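Long-range contacts in activator of Hsp90 ATPase homologue 1/2-like C-terminal domain-containing protein (Staphylococcus saprophyticus subsp. saprophyticus, PDB 3Q6A), which is of unknown function but belongs to the AHA1 family, whose Bet v 1-like fold suggests a role in binding a partner protein or a small ligand: residues M1-K6 against L106-G111; Q8-R13 against C118-L123; G73-T78 against T92-F97. All blocks are in the same frame, centred on the assembly; numbering follows the deposited sequence.

The three contacts illustrate how a curved antiparallel sheet and a long C-terminal helix close on each other in the helix-grip fold of Bet v 1-like proteins. Interactions 1 and 2 share strand 3-9 and helix 102-125, their centres about 19 Å apart, and their segments alternate along the chain. Interaction 3, the open end of the hairpin of strands 75-84 and 87-94, is nested in the chain inside both. Its centre is about 9 Å from that of interaction 1, which it touches because strands 3-9 and 87-94 are sheet neighbours, and about 22 Å from that of interaction 2, across the chain's centre. First strand, hairpin and last helix are thus tied into one unit.

Interaction 1: M1-K6 against L106-G111; sequences MDIITK and LGQKEG
One lysine carries most of the contact between the edge strand 3-9 and the long C-terminal helix, working both as donor and greasy rod. The polar part is a single hydrogen bond, donated by Lys-109 NZ to Thr-5 OG1 at 2.9 Å, the two side chains meeting tip to tip. Thr-5 sets OG1 anti to its carbonyl carbon (chi1 -51°), and Lys-109 has CG anti to its backbone N, makes one bend at chi2 (66°) and runs straight to the ammonium group. NZ also lies 2.9 Å from Ile-4 O, but at an angle too poor for a hydrogen bond.

The apolar part rests on the two branches of Ile-3. Its CG2 touches Lys-109 CD at 3.7 Å, the two side chains sliding past each other in opposite directions. The other branch sends CD1 to Gln-108 CB at 3.5 Å, crossing that side chain at about a right angle, so Ile-3 spans two successive helix residues. Leu-105 of helix 102-125 and Phe-97 of the loop after strand 87-94 also touch Ile-3, while Trp-112, Val-113 and Leu-116 of the helix touch Thr-5.

Strand segment 3-6 and helix segment 106-111 run in the same general direction, inclined by 26°, with axes 9.1 Å apart at closest approach, the spacing expected of a helix laid against a sheet in this helix-grip fold. Backbone hydrogen bonds of Ile-3 with Glu-94 and of Thr-5 with Thr-92 tie the strand to its sheet neighbour. The contact is also part of the dimer interface: Thr-5 packs on Glu-110 of the second subunit, with which Lys-109 makes a long, weak ion pair. A buried lysine thus lays its CD methylene against Ile-3 and sets NZ among oxygens, surroundings that would probably favour the protonated form.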
HETATM    1  N   MSE D   1       4.603  20.911  -3.396  1.00 43.26           N
HETATM    2  CA  MSE D   1       4.435  19.437  -3.515  1.00 49.11           C
HETATM    3  C   MSE D   1       3.043  18.987  -3.118  1.00 48.70           C
HETATM    4  O   MSE D   1       2.539  19.342  -2.054  1.00 48.13           O
HETATM    5  CB  MSE D   1       5.452  18.708  -2.631  1.00 55.97           C
HETATM    6  CG  MSE D   1       6.606  18.063  -3.383  1.00 64.61           C
HETATM    7 SE   MSE D   1       6.122  16.438  -4.317  1.00 77.98          SE
HETATM    8  CE  MSE D   1       5.657  17.202  -6.032  1.00 67.65           C
ATOM      9  N   ASP D   2       2.423  18.208  -3.993  1.00 43.42           N
ATOM     10  CA  ASP D   2       1.106  17.658  -3.737  1.00 40.44           C
ATOM     11  C   ASP D   2       1.277  16.155  -3.846  1.00 33.89           C
ATOM     12  O   ASP D   2       1.806  15.657  -4.835  1.00 41.92           O
ATOM     13  CB  ASP D   2       0.101  18.156  -4.776  1.00 42.80           C
ATOM     14  CG  ASP D   2      -0.323  19.592  -4.532  1.00 53.56           C
ATOM     15  OD1 ASP D   2       0.530  20.398  -4.103  1.00 51.17           O
ATOM     16  OD2 ASP D   2      -1.504  19.918  -4.778  1.00 50.28           O
ATOM     17  N   ILE D   3       0.863  15.432  -2.815  1.00 28.44           N
ATOM     18  CA  ILE D   3       0.975  13.984  -2.828  1.00 22.11           C
ATOM     19  C   ILE D   3      -0.291  13.434  -3.467  1.00 20.74           C
ATOM     20  O   ILE D   3      -1.366  13.465  -2.875  1.00 24.19           O
ATOM     21  CB  ILE D   3       1.127  13.421  -1.402  1.00 23.71           C
ATOM     22  CG1 ILE D   3       2.286  14.131  -0.695  1.00 26.57           C
ATOM     23  CG2 ILE D   3       1.375  11.923  -1.454  1.00 26.94           C
ATOM     24  CD1 ILE D   3       2.491  13.698   0.744  1.00 26.31           C
ATOM     25  N   ILE D   4      -0.147  12.931  -4.687  1.00 20.09           N
ATOM     26  CA  ILE D   4      -1.269  12.379  -5.433  1.00 24.22           C
ATOM     27  C   ILE D   4      -1.097  10.869  -5.594  1.00 19.38           C
ATOM     28  O   ILE D   4      -0.059  10.397  -6.078  1.00 21.14           O
ATOM     29  CB  ILE D   4      -1.370  13.043  -6.832  1.00 23.27           C
ATOM     30  CG1 ILE D   4      -1.512  14.559  -6.675  1.00 30.50           C
ATOM     31  CG2 ILE D   4      -2.574  12.494  -7.592  1.00 26.10           C
ATOM     32  CD1 ILE D   4      -1.399  15.330  -7.975  1.00 31.31           C
ATOM     33  N   THR D   5      -2.100  10.112  -5.165  1.00 19.88           N
ATOM     34  CA  THR D   5      -2.051   8.663  -5.276  1.00 17.77           C
ATOM     35  C   THR D   5      -3.296   8.143  -5.989  1.00 20.70           C
ATOM     36  O   THR D   5      -4.402   8.605  -5.735  1.00 20.18           O
ATOM     37  CB  THR D   5      -1.953   8.011  -3.878  1.00 23.42           C
ATOM     38  OG1 THR D   5      -0.885   8.628  -3.150  1.00 22.92           O
ATOM     39  CG2 THR D   5      -1.666   6.533  -4.004  1.00 25.03           C
ATOM     40  N   LYS D   6      -3.113   7.184  -6.887  1.00 17.18           N
ATOM     41  CA  LYS D   6      -4.242   6.622  -7.622  1.00 20.83           C
ATOM     42  C   LYS D   6      -4.309   5.125  -7.406  1.00 24.97           C
ATOM     43  O   LYS D   6      -3.277   4.452  -7.403  1.00 24.64           O
ATOM     44  CB  LYS D   6      -4.105   6.924  -9.118  1.00 23.74           C
ATOM     45  CG  LYS D   6      -4.248   8.397  -9.471  1.00 28.30           C
ATOM     46  CD  LYS D   6      -4.158   8.637 -10.972  1.00 30.27           C
ATOM     47  CE  LYS D   6      -4.426  10.101 -11.293  1.00 38.32           C
ATOM     48  NZ  LYS D   6      -4.372  10.390 -12.754  1.00 53.67           N
ATOM     49  N   LEU D 106       7.515  10.899   2.301  1.00 20.14           N
ATOM     50  CA  LEU D 106       7.488   9.442   2.197  1.00 19.30           C
ATOM     51  C   LEU D 106       6.488   8.829   3.158  1.00 22.10           C
ATOM     52  O   LEU D 106       5.781   7.884   2.810  1.00 15.90           O
ATOM     53  CB  LEU D 106       8.885   8.858   2.445  1.00 17.64           C
ATOM     54  CG  LEU D 106       9.942   9.122   1.364  1.00 19.85           C
ATOM     55  CD1 LEU D 106      11.337   8.793   1.889  1.00 24.34           C
ATOM     56  CD2 LEU D 106       9.627   8.281   0.153  1.00 21.36           C
ATOM     57  N   GLY D 107       6.433   9.369   4.369  1.00 19.48           N
ATOM     58  CA  GLY D 107       5.517   8.852   5.360  1.00 23.59           C
ATOM     59  C   GLY D 107       4.069   9.057   4.967  1.00 18.44           C
ATOM     60  O   GLY D 107       3.244   8.169   5.155  1.00 19.95           O
ATOM     61  N   GLN D 108       3.740  10.224   4.434  1.00 18.17           N
ATOM     62  CA  GLN D 108       2.362  10.475   4.038  1.00 23.51           C
ATOM     63  C   GLN D 108       2.003   9.620   2.826  1.00 18.91           C
ATOM     64  O   GLN D 108       0.918   9.053   2.764  1.00 19.94           O
ATOM     65  CB  GLN D 108       2.150  11.955   3.731  1.00 24.86           C
ATOM     66  CG  GLN D 108       2.094  12.809   4.992  1.00 33.57           C
ATOM     67  CD  GLN D 108       0.907  12.458   5.874  1.00 37.55           C
ATOM     68  OE1 GLN D 108      -0.212  12.928   5.648  1.00 35.57           O
ATOM     69  NE2 GLN D 108       1.141  11.615   6.875  1.00 33.70           N
ATOM     70  N   LYS D 109       2.921   9.535   1.870  1.00 18.71           N
ATOM     71  CA  LYS D 109       2.690   8.706   0.683  1.00 16.05           C
ATOM     72  C   LYS D 109       2.345   7.281   1.138  1.00 21.52           C
ATOM     73  O   LYS D 109       1.399   6.655   0.641  1.00 17.60           O
ATOM     74  CB  LYS D 109       3.943   8.691  -0.194  1.00 16.56           C
ATOM     75  CG  LYS D 109       3.754   7.940  -1.516  1.00 20.83           C
ATOM     76  CD  LYS D 109       2.743   8.662  -2.437  1.00 14.70           C
ATOM     77  CE  LYS D 109       2.562   7.867  -3.745  1.00 20.83           C
ATOM     78  NZ  LYS D 109       1.581   8.546  -4.645  1.00 20.70           N
ATOM     79  N   GLU D 110       3.123   6.770   2.082  1.00 18.77           N
ATOM     80  CA  GLU D 110       2.906   5.436   2.622  1.00 14.52           C
ATOM     81  C   GLU D 110       1.482   5.323   3.167  1.00 19.57           C
ATOM     82  O   GLU D 110       0.781   4.363   2.890  1.00 14.47           O
ATOM     83  CB  GLU D 110       3.905   5.174   3.747  1.00 13.75           C
ATOM     84  CG  GLU D 110       3.720   3.854   4.450  1.00 18.46           C
ATOM     85  CD  GLU D 110       4.783   3.656   5.483  1.00 22.04           C
ATOM     86  OE1 GLU D 110       4.803   4.445   6.450  1.00 31.02           O
ATOM     87  OE2 GLU D 110       5.599   2.738   5.322  1.00 25.24           O
ATOM     88  N   GLY D 111       1.055   6.311   3.945  1.00 17.86           N
ATOM     89  CA  GLY D 111      -0.284   6.246   4.511  1.00 23.71           C
ATOM     90  C   GLY D 111      -1.383   6.164   3.459  1.00 16.62           C
ATOM     91  O   GLY D 111      -2.327   5.376   3.589  1.00 16.04           O
TER

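Interaction 2: Q8-R13 against C118-L123; sequences QVDVPR and CLKVYL
Lys-120 NZ donates a hydrogen bond to the backbone oxygen Gln-8 O at 2.8 Å, joining the C-terminal helix to the end of strand 3-9. The lysine runs fully extended from the helix, CG anti to the backbone N, and turns only at its last torsion (chi4 68°), which brings the ammonium group back over the carbonyl. NZ stands above the carbonyl plane, 47° out of it. The same nitrogen makes a salt bridge to Glu-124, one helical turn further on, whose carboxylate also accepts a hydrogen bond from Asp-10 N. Asp-10 OD1 lies 4.4 Å from Lys-120 NZ, beyond a salt bridge, yet its charge would probably help to stabilise the ammonium ion.

Here the strand gives way to an inverse gamma turn centred on Asp-10, after which Pro-12 takes the N-cap position of helix 13-21. The turn carries this chain from its first strand into that short helix, and the long C-terminal helix packs against both, as in the helix-grip fold of Bet v 1-like proteins.

The apolar layer is built by two valines on Leu-123. Val-9 turns CG1 anti to its backbone N (chi1 -172°), crossing Leu-123 obliquely, and that methyl meets Leu-123 CB at 4.0 Å. Val-11 comes in at about a right angle, its CG2 4.1 Å from Leu-123 CD1, while its other methyl, CG1, rests 3.6 Å from the backbone oxygen Leu-123 O. One turn earlier in the helix, Leu-119 CD2 lies 4.3 Å from Val-9 CG2, a looser contact. Val-16 of helix 13-21 touches both Val-11 and Leu-123.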
ATOM      1  N   GLN D   8      -6.761   1.599  -8.476  1.00 18.52           N
ATOM      2  CA  GLN D   8      -7.863   0.985  -9.204  1.00 16.11           C
ATOM      3  C   GLN D   8      -8.587   0.035  -8.266  1.00 17.78           C
ATOM      4  O   GLN D   8      -7.952  -0.730  -7.536  1.00 20.71           O
ATOM      5  CB  GLN D   8      -7.328   0.222 -10.426  1.00 22.11           C
ATOM      6  CG  GLN D   8      -8.329  -0.763 -11.014  1.00 17.28           C
ATOM      7  CD  GLN D   8      -9.514  -0.095 -11.698  1.00 20.56           C
ATOM      8  OE1 GLN D   8     -10.617  -0.641 -11.697  1.00 24.54           O
ATOM      9  NE2 GLN D   8      -9.285   1.074 -12.308  1.00 18.86           N
ATOM     10  N   VAL D   9      -9.914   0.126  -8.243  1.00 17.06           N
ATOM     11  CA  VAL D   9     -10.745  -0.746  -7.425  1.00 15.90           C
ATOM     12  C   VAL D   9     -11.830  -1.286  -8.362  1.00 24.36           C
ATOM     13  O   VAL D   9     -12.590  -0.515  -8.953  1.00 20.12           O
ATOM     14  CB  VAL D   9     -11.402   0.001  -6.257  1.00 22.91           C
ATOM     15  CG1 VAL D   9     -12.064  -0.998  -5.354  1.00 21.61           C
ATOM     16  CG2 VAL D   9     -10.349   0.818  -5.480  1.00 17.47           C
ATOM     17  N   ASP D  10     -11.905  -2.610  -8.478  1.00 16.77           N
ATOM     18  CA  ASP D  10     -12.835  -3.259  -9.407  1.00 20.43           C
ATOM     19  C   ASP D  10     -14.309  -3.371  -9.016  1.00 21.19           C
ATOM     20  O   ASP D  10     -14.897  -4.463  -9.048  1.00 22.90           O
ATOM     21  CB  ASP D  10     -12.299  -4.651  -9.770  1.00 18.75           C
ATOM     22  CG  ASP D  10     -10.920  -4.606 -10.421  1.00 21.25           C
ATOM     23  OD1 ASP D  10     -10.467  -3.527 -10.869  1.00 22.60           O
ATOM     24  OD2 ASP D  10     -10.277  -5.676 -10.508  1.00 24.14           O
ATOM     25  N   VAL D  11     -14.903  -2.240  -8.637  1.00 24.72           N
ATOM     26  CA  VAL D  11     -16.323  -2.179  -8.282  1.00 28.11           C
ATOM     27  C   VAL D  11     -16.833  -0.842  -8.796  1.00 23.25           C
ATOM     28  O   VAL D  11     -16.039   0.032  -9.111  1.00 19.89           O
ATOM     29  CB  VAL D  11     -16.577  -2.246  -6.755  1.00 31.51           C
ATOM     30  CG1 VAL D  11     -16.138  -3.586  -6.202  1.00 30.18           C
ATOM     31  CG2 VAL D  11     -15.864  -1.112  -6.059  1.00 23.68           C
ATOM     32  N   PRO D  12     -18.165  -0.678  -8.914  1.00 23.83           N
ATOM     33  CA  PRO D  12     -18.718   0.589  -9.405  1.00 26.16           C
ATOM     34  C   PRO D  12     -18.370   1.770  -8.498  1.00 22.07           C
ATOM     35  O   PRO D  12     -18.241   1.621  -7.287  1.00 22.63           O
ATOM     36  CB  PRO D  12     -20.226   0.324  -9.453  1.00 24.52           C
ATOM     37  CG  PRO D  12     -20.299  -1.153  -9.699  1.00 25.99           C
ATOM     38  CD  PRO D  12     -19.228  -1.678  -8.747  1.00 22.75           C
ATOM     39  N   ARG D  13     -18.237   2.937  -9.124  1.00 25.88           N
ATOM     40  CA  ARG D  13     -17.887   4.188  -8.465  1.00 30.74           C
ATOM     41  C   ARG D  13     -18.760   4.512  -7.258  1.00 33.83           C
ATOM     42  O   ARG D  13     -18.252   4.985  -6.237  1.00 30.86           O
ATOM     43  CB  ARG D  13     -17.954   5.324  -9.490  1.00 39.96           C
ATOM     44  CG  ARG D  13     -17.344   6.618  -9.027  1.00 41.85           C
ATOM     45  CD  ARG D  13     -17.359   7.643 -10.136  1.00 47.01           C
ATOM     46  NE  ARG D  13     -18.716   7.937 -10.580  1.00 46.21           N
ATOM     47  CZ  ARG D  13     -19.045   9.001 -11.306  1.00 53.41           C
ATOM     48  NH1 ARG D  13     -18.112   9.874 -11.669  1.00 51.92           N
ATOM     49  NH2 ARG D  13     -20.303   9.188 -11.672  1.00 48.42           N
ATOM     50  N   CYS D 118      -5.921  -1.115   1.444  1.00 15.86           N
ATOM     51  CA  CYS D 118      -6.899  -1.700   2.354  1.00 18.12           C
ATOM     52  C   CYS D 118      -8.285  -1.512   1.727  1.00 18.04           C
ATOM     53  O   CYS D 118      -9.136  -2.392   1.806  1.00 19.75           O
ATOM     54  CB  CYS D 118      -6.862  -0.990   3.701  1.00 21.00           C
ATOM     55  SG  CYS D 118      -5.352  -1.288   4.640  1.00 20.82           S
ATOM     56  N   LEU D 119      -8.502  -0.348   1.124  1.00 14.40           N
ATOM     57  CA  LEU D 119      -9.779  -0.062   0.469  1.00 15.56           C
ATOM     58  C   LEU D 119     -10.061  -1.108  -0.619  1.00 21.83           C
ATOM     59  O   LEU D 119     -11.134  -1.727  -0.648  1.00 21.81           O
ATOM     60  CB  LEU D 119      -9.743   1.329  -0.153  1.00 16.94           C
ATOM     61  CG  LEU D 119     -10.956   1.692  -1.013  1.00 18.73           C
ATOM     62  CD1 LEU D 119     -12.202   1.775  -0.124  1.00 18.44           C
ATOM     63  CD2 LEU D 119     -10.698   2.974  -1.760  1.00 14.73           C
ATOM     64  N   LYS D 120      -9.085  -1.306  -1.497  1.00 21.65           N
ATOM     65  CA  LYS D 120      -9.200  -2.242  -2.616  1.00 19.21           C
ATOM     66  C   LYS D 120      -9.531  -3.657  -2.152  1.00 23.28           C
ATOM     67  O   LYS D 120     -10.433  -4.325  -2.700  1.00 20.05           O
ATOM     68  CB  LYS D 120      -7.903  -2.215  -3.430  1.00 15.91           C
ATOM     69  CG  LYS D 120      -7.898  -3.110  -4.679  1.00 14.02           C
ATOM     70  CD  LYS D 120      -6.552  -3.077  -5.387  1.00 19.22           C
ATOM     71  CE  LYS D 120      -6.536  -3.972  -6.638  1.00 15.42           C
ATOM     72  NZ  LYS D 120      -7.428  -3.455  -7.751  1.00 14.62           N
ATOM     73  N   VAL D 121      -8.824  -4.116  -1.124  1.00 21.35           N
ATOM     74  CA  VAL D 121      -9.064  -5.447  -0.595  1.00 17.88           C
ATOM     75  C   VAL D 121     -10.457  -5.579   0.025  1.00 22.67           C
ATOM     76  O   VAL D 121     -11.143  -6.584  -0.172  1.00 23.06           O
ATOM     77  CB  VAL D 121      -8.033  -5.806   0.480  1.00 21.89           C
ATOM     78  CG1 VAL D 121      -8.342  -7.181   1.051  1.00 23.10           C
ATOM     79  CG2 VAL D 121      -6.632  -5.764  -0.122  1.00 23.37           C
ATOM     80  N   TYR D 122     -10.868  -4.568   0.784  1.00 19.37           N
ATOM     81  CA  TYR D 122     -12.177  -4.602   1.428  1.00 23.44           C
ATOM     82  C   TYR D 122     -13.327  -4.668   0.412  1.00 21.20           C
ATOM     83  O   TYR D 122     -14.266  -5.451   0.583  1.00 23.05           O
ATOM     84  CB  TYR D 122     -12.335  -3.381   2.344  1.00 19.48           C
ATOM     85  CG  TYR D 122     -13.744  -3.123   2.848  1.00 22.20           C
ATOM     86  CD1 TYR D 122     -14.389  -4.047   3.667  1.00 24.82           C
ATOM     87  CD2 TYR D 122     -14.431  -1.959   2.490  1.00 28.14           C
ATOM     88  CE1 TYR D 122     -15.699  -3.822   4.121  1.00 34.48           C
ATOM     89  CE2 TYR D 122     -15.742  -1.722   2.941  1.00 25.52           C
ATOM     90  CZ  TYR D 122     -16.365  -2.663   3.752  1.00 29.93           C
ATOM     91  OH  TYR D 122     -17.665  -2.463   4.180  1.00 34.85           O
ATOM     92  N   LEU D 123     -13.250  -3.864  -0.638  1.00 20.89           N
ATOM     93  CA  LEU D 123     -14.308  -3.836  -1.654  1.00 16.98           C
ATOM     94  C   LEU D 123     -14.249  -4.978  -2.673  1.00 24.20           C
ATOM     95  O   LEU D 123     -15.284  -5.407  -3.191  1.00 22.71           O
ATOM     96  CB  LEU D 123     -14.293  -2.497  -2.391  1.00 14.08           C
ATOM     97  CG  LEU D 123     -14.646  -1.280  -1.519  1.00 16.88           C
ATOM     98  CD1 LEU D 123     -14.539   0.013  -2.327  1.00 15.53           C
ATOM     99  CD2 LEU D 123     -16.055  -1.466  -0.963  1.00 25.68           C
TER

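Interaction 3: G73-T78 against T92-F97; sequences GAHPIT and TTEKDF
His-75 and Phe-97 both set CG anti to the carbonyl carbon (chi1 -68° and -74°), which, with the second torsions, lets their rings meet face to face at the open end of an antiparallel beta hairpin, strands 75-84 and 87-94 of the main sheet. The result is an offset stack with centroids 4.2 Å apart and planes 11° from parallel. At the imidazole's edge, His-75 ND1 donates to Lys-95 O at 3.0 Å, a bent bond that helps fix the ring's rotation and is consistent with a proton on ND1.

Beyond the rings the backbone ladder takes over. Lys-95 N reaches Pro-76 O nearly along the C=O axis, and Thr-78 and Thr-93, a hydrogen-bonded pair, exchange two N-H...O bonds. Between these rungs lies the non-hydrogen-bonded pair of Ile-77 and Glu-94, whose side chains run side by side, Ile-77 CG1 4.0 Å from Glu-94 CG. The carboxylate of Glu-94 goes on to accept a hydrogen bond from Trp-112 of helix 102-125.

On the other face of the sheet Thr-78 and Thr-93 also point the same way, and one water bridges their hydroxyls, 2.9 Å from Thr-78 OG1 and 2.8 Å from Thr-93 OG1.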
ATOM      1  N   GLY D  73      -4.499  19.219   9.228  1.00 24.26           N
ATOM      2  CA  GLY D  73      -3.163  19.736   9.468  1.00 25.87           C
ATOM      3  C   GLY D  73      -2.835  20.869   8.529  1.00 22.38           C
ATOM      4  O   GLY D  73      -1.670  21.110   8.198  1.00 23.47           O
ATOM      5  N   ALA D  74      -3.877  21.575   8.093  1.00 24.28           N
ATOM      6  CA  ALA D  74      -3.743  22.707   7.181  1.00 22.08           C
ATOM      7  C   ALA D  74      -3.401  22.273   5.759  1.00 25.21           C
ATOM      8  O   ALA D  74      -3.028  23.094   4.922  1.00 30.84           O
ATOM      9  CB  ALA D  74      -2.702  23.698   7.704  1.00 29.97           C
ATOM     10  N   HIS D  75      -3.520  20.974   5.492  1.00 27.69           N
ATOM     11  CA  HIS D  75      -3.253  20.451   4.149  1.00 26.76           C
ATOM     12  C   HIS D  75      -4.576  20.112   3.455  1.00 23.94           C
ATOM     13  O   HIS D  75      -5.315  19.245   3.918  1.00 23.88           O
ATOM     14  CB  HIS D  75      -2.404  19.175   4.218  1.00 20.99           C
ATOM     15  CG  HIS D  75      -1.003  19.407   4.689  1.00 25.92           C
ATOM     16  ND1 HIS D  75      -0.097  20.165   3.981  1.00 21.60           N
ATOM     17  CD2 HIS D  75      -0.369  19.020   5.820  1.00 32.59           C
ATOM     18  CE1 HIS D  75       1.036  20.240   4.656  1.00 21.20           C
ATOM     19  NE2 HIS D  75       0.897  19.554   5.777  1.00 21.36           N
ATOM     20  N   PRO D  76      -4.895  20.803   2.347  1.00 27.69           N
ATOM     21  CA  PRO D  76      -6.143  20.527   1.622  1.00 26.86           C
ATOM     22  C   PRO D  76      -6.117  19.076   1.135  1.00 24.19           C
ATOM     23  O   PRO D  76      -5.079  18.588   0.687  1.00 29.17           O
ATOM     24  CB  PRO D  76      -6.091  21.512   0.452  1.00 27.28           C
ATOM     25  CG  PRO D  76      -5.317  22.668   1.021  1.00 32.46           C
ATOM     26  CD  PRO D  76      -4.208  21.980   1.786  1.00 24.57           C
ATOM     27  N   ILE D  77      -7.251  18.395   1.221  1.00 30.72           N
ATOM     28  CA  ILE D  77      -7.337  17.004   0.785  1.00 20.27           C
ATOM     29  C   ILE D  77      -8.600  16.780  -0.054  1.00 26.88           C
ATOM     30  O   ILE D  77      -9.667  17.318   0.252  1.00 26.45           O
ATOM     31  CB  ILE D  77      -7.380  16.052   1.984  1.00 23.78           C
ATOM     32  CG1 ILE D  77      -6.015  16.044   2.692  1.00 16.06           C
ATOM     33  CG2 ILE D  77      -7.769  14.649   1.532  1.00 21.71           C
ATOM     34  CD1 ILE D  77      -6.020  15.235   3.979  1.00 24.50           C
ATOM     35  N   THR D  78      -8.456  15.991  -1.115  1.00 26.05           N
ATOM     36  CA  THR D  78      -9.580  15.654  -1.979  1.00 27.86           C
ATOM     37  C   THR D  78      -9.458  14.181  -2.329  1.00 27.29           C
ATOM     38  O   THR D  78      -8.349  13.680  -2.556  1.00 23.53           O
ATOM     39  CB  THR D  78      -9.571  16.445  -3.304  1.00 29.71           C
ATOM     40  OG1 THR D  78      -8.345  16.194  -3.994  1.00 27.40           O
ATOM     41  CG2 THR D  78      -9.718  17.933  -3.052  1.00 27.88           C
ATOM     42  N   THR D  92      -6.362  10.158  -4.513  1.00 25.89           N
ATOM     43  CA  THR D  92      -6.256  10.943  -3.285  1.00 22.19           C
ATOM     44  C   THR D  92      -5.208  12.024  -3.529  1.00 17.87           C
ATOM     45  O   THR D  92      -4.176  11.782  -4.155  1.00 19.05           O
ATOM     46  CB  THR D  92      -5.837  10.079  -2.054  1.00 20.31           C
ATOM     47  OG1 THR D  92      -4.630   9.369  -2.351  1.00 24.91           O
ATOM     48  CG2 THR D  92      -6.932   9.093  -1.678  1.00 17.90           C
ATOM     49  N   THR D  93      -5.492  13.232  -3.054  1.00 24.23           N
ATOM     50  CA  THR D  93      -4.567  14.340  -3.202  1.00 22.57           C
ATOM     51  C   THR D  93      -4.457  15.092  -1.880  1.00 26.94           C
ATOM     52  O   THR D  93      -5.462  15.549  -1.326  1.00 25.32           O
ATOM     53  CB  THR D  93      -5.027  15.335  -4.285  1.00 29.99           C
ATOM     54  OG1 THR D  93      -5.045  14.689  -5.564  1.00 33.01           O
ATOM     55  CG2 THR D  93      -4.075  16.514  -4.346  1.00 26.70           C
ATOM     56  N   GLU D  94      -3.240  15.179  -1.356  1.00 21.18           N
ATOM     57  CA  GLU D  94      -3.001  15.918  -0.109  1.00 26.67           C
ATOM     58  C   GLU D  94      -2.009  16.990  -0.532  1.00 22.59           C
ATOM     59  O   GLU D  94      -0.856  16.708  -0.855  1.00 30.67           O
ATOM     60  CB  GLU D  94      -2.426  15.008   0.983  1.00 23.82           C
ATOM     61  CG  GLU D  94      -2.041  15.788   2.238  1.00 29.68           C
ATOM     62  CD  GLU D  94      -1.667  14.906   3.417  1.00 26.37           C
ATOM     63  OE1 GLU D  94      -1.181  13.776   3.212  1.00 22.62           O
ATOM     64  OE2 GLU D  94      -1.848  15.364   4.563  1.00 36.21           O
ATOM     65  N   LYS D  95      -2.484  18.228  -0.535  1.00 22.57           N
ATOM     66  CA  LYS D  95      -1.712  19.351  -1.023  1.00 21.14           C
ATOM     67  C   LYS D  95      -0.848  20.132  -0.062  1.00 25.81           C
ATOM     68  O   LYS D  95      -1.038  20.093   1.154  1.00 23.17           O
ATOM     69  CB  LYS D  95      -2.659  20.342  -1.703  1.00 21.40           C
ATOM     70  CG  LYS D  95      -3.610  19.693  -2.684  1.00 29.64           C
ATOM     71  CD  LYS D  95      -4.607  20.699  -3.228  1.00 32.32           C
ATOM     72  CE  LYS D  95      -5.486  20.059  -4.289  1.00 32.52           C
ATOM     73  NZ  LYS D  95      -6.399  21.066  -4.893  1.00 47.14           N
ATOM     74  N   ASP D  96       0.080  20.861  -0.678  1.00 28.59           N
ATOM     75  CA  ASP D  96       1.017  21.765  -0.028  1.00 40.11           C
ATOM     76  C   ASP D  96       2.073  21.151   0.882  1.00 40.34           C
ATOM     77  O   ASP D  96       1.894  21.057   2.097  1.00 45.74           O
ATOM     78  CB  ASP D  96       0.228  22.852   0.710  1.00 41.53           C
ATOM     79  CG  ASP D  96      -0.852  23.488  -0.170  1.00 49.02           C
ATOM     80  OD1 ASP D  96      -0.553  23.838  -1.333  1.00 45.02           O
ATOM     81  OD2 ASP D  96      -1.999  23.641   0.303  1.00 52.46           O
ATOM     82  N   PHE D  97       3.187  20.757   0.269  1.00 44.86           N
ATOM     83  CA  PHE D  97       4.320  20.167   0.978  1.00 41.05           C
ATOM     84  C   PHE D  97       5.617  20.725   0.403  1.00 45.44           C
ATOM     85  O   PHE D  97       5.633  21.235  -0.716  1.00 44.58           O
ATOM     86  CB  PHE D  97       4.318  18.647   0.817  1.00 37.46           C
ATOM     87  CG  PHE D  97       3.260  17.953   1.620  1.00 32.50           C
ATOM     88  CD1 PHE D  97       3.487  17.623   2.948  1.00 35.89           C
ATOM     89  CD2 PHE D  97       2.040  17.622   1.049  1.00 33.54           C
ATOM     90  CE1 PHE D  97       2.519  16.970   3.695  1.00 26.88           C
ATOM     91  CE2 PHE D  97       1.064  16.969   1.788  1.00 34.70           C
ATOM     92  CZ  PHE D  97       1.302  16.642   3.117  1.00 34.85           C
TER
HETATM   93  O   HOH W   1      -7.701  13.905  -5.663  1.00 27.51           O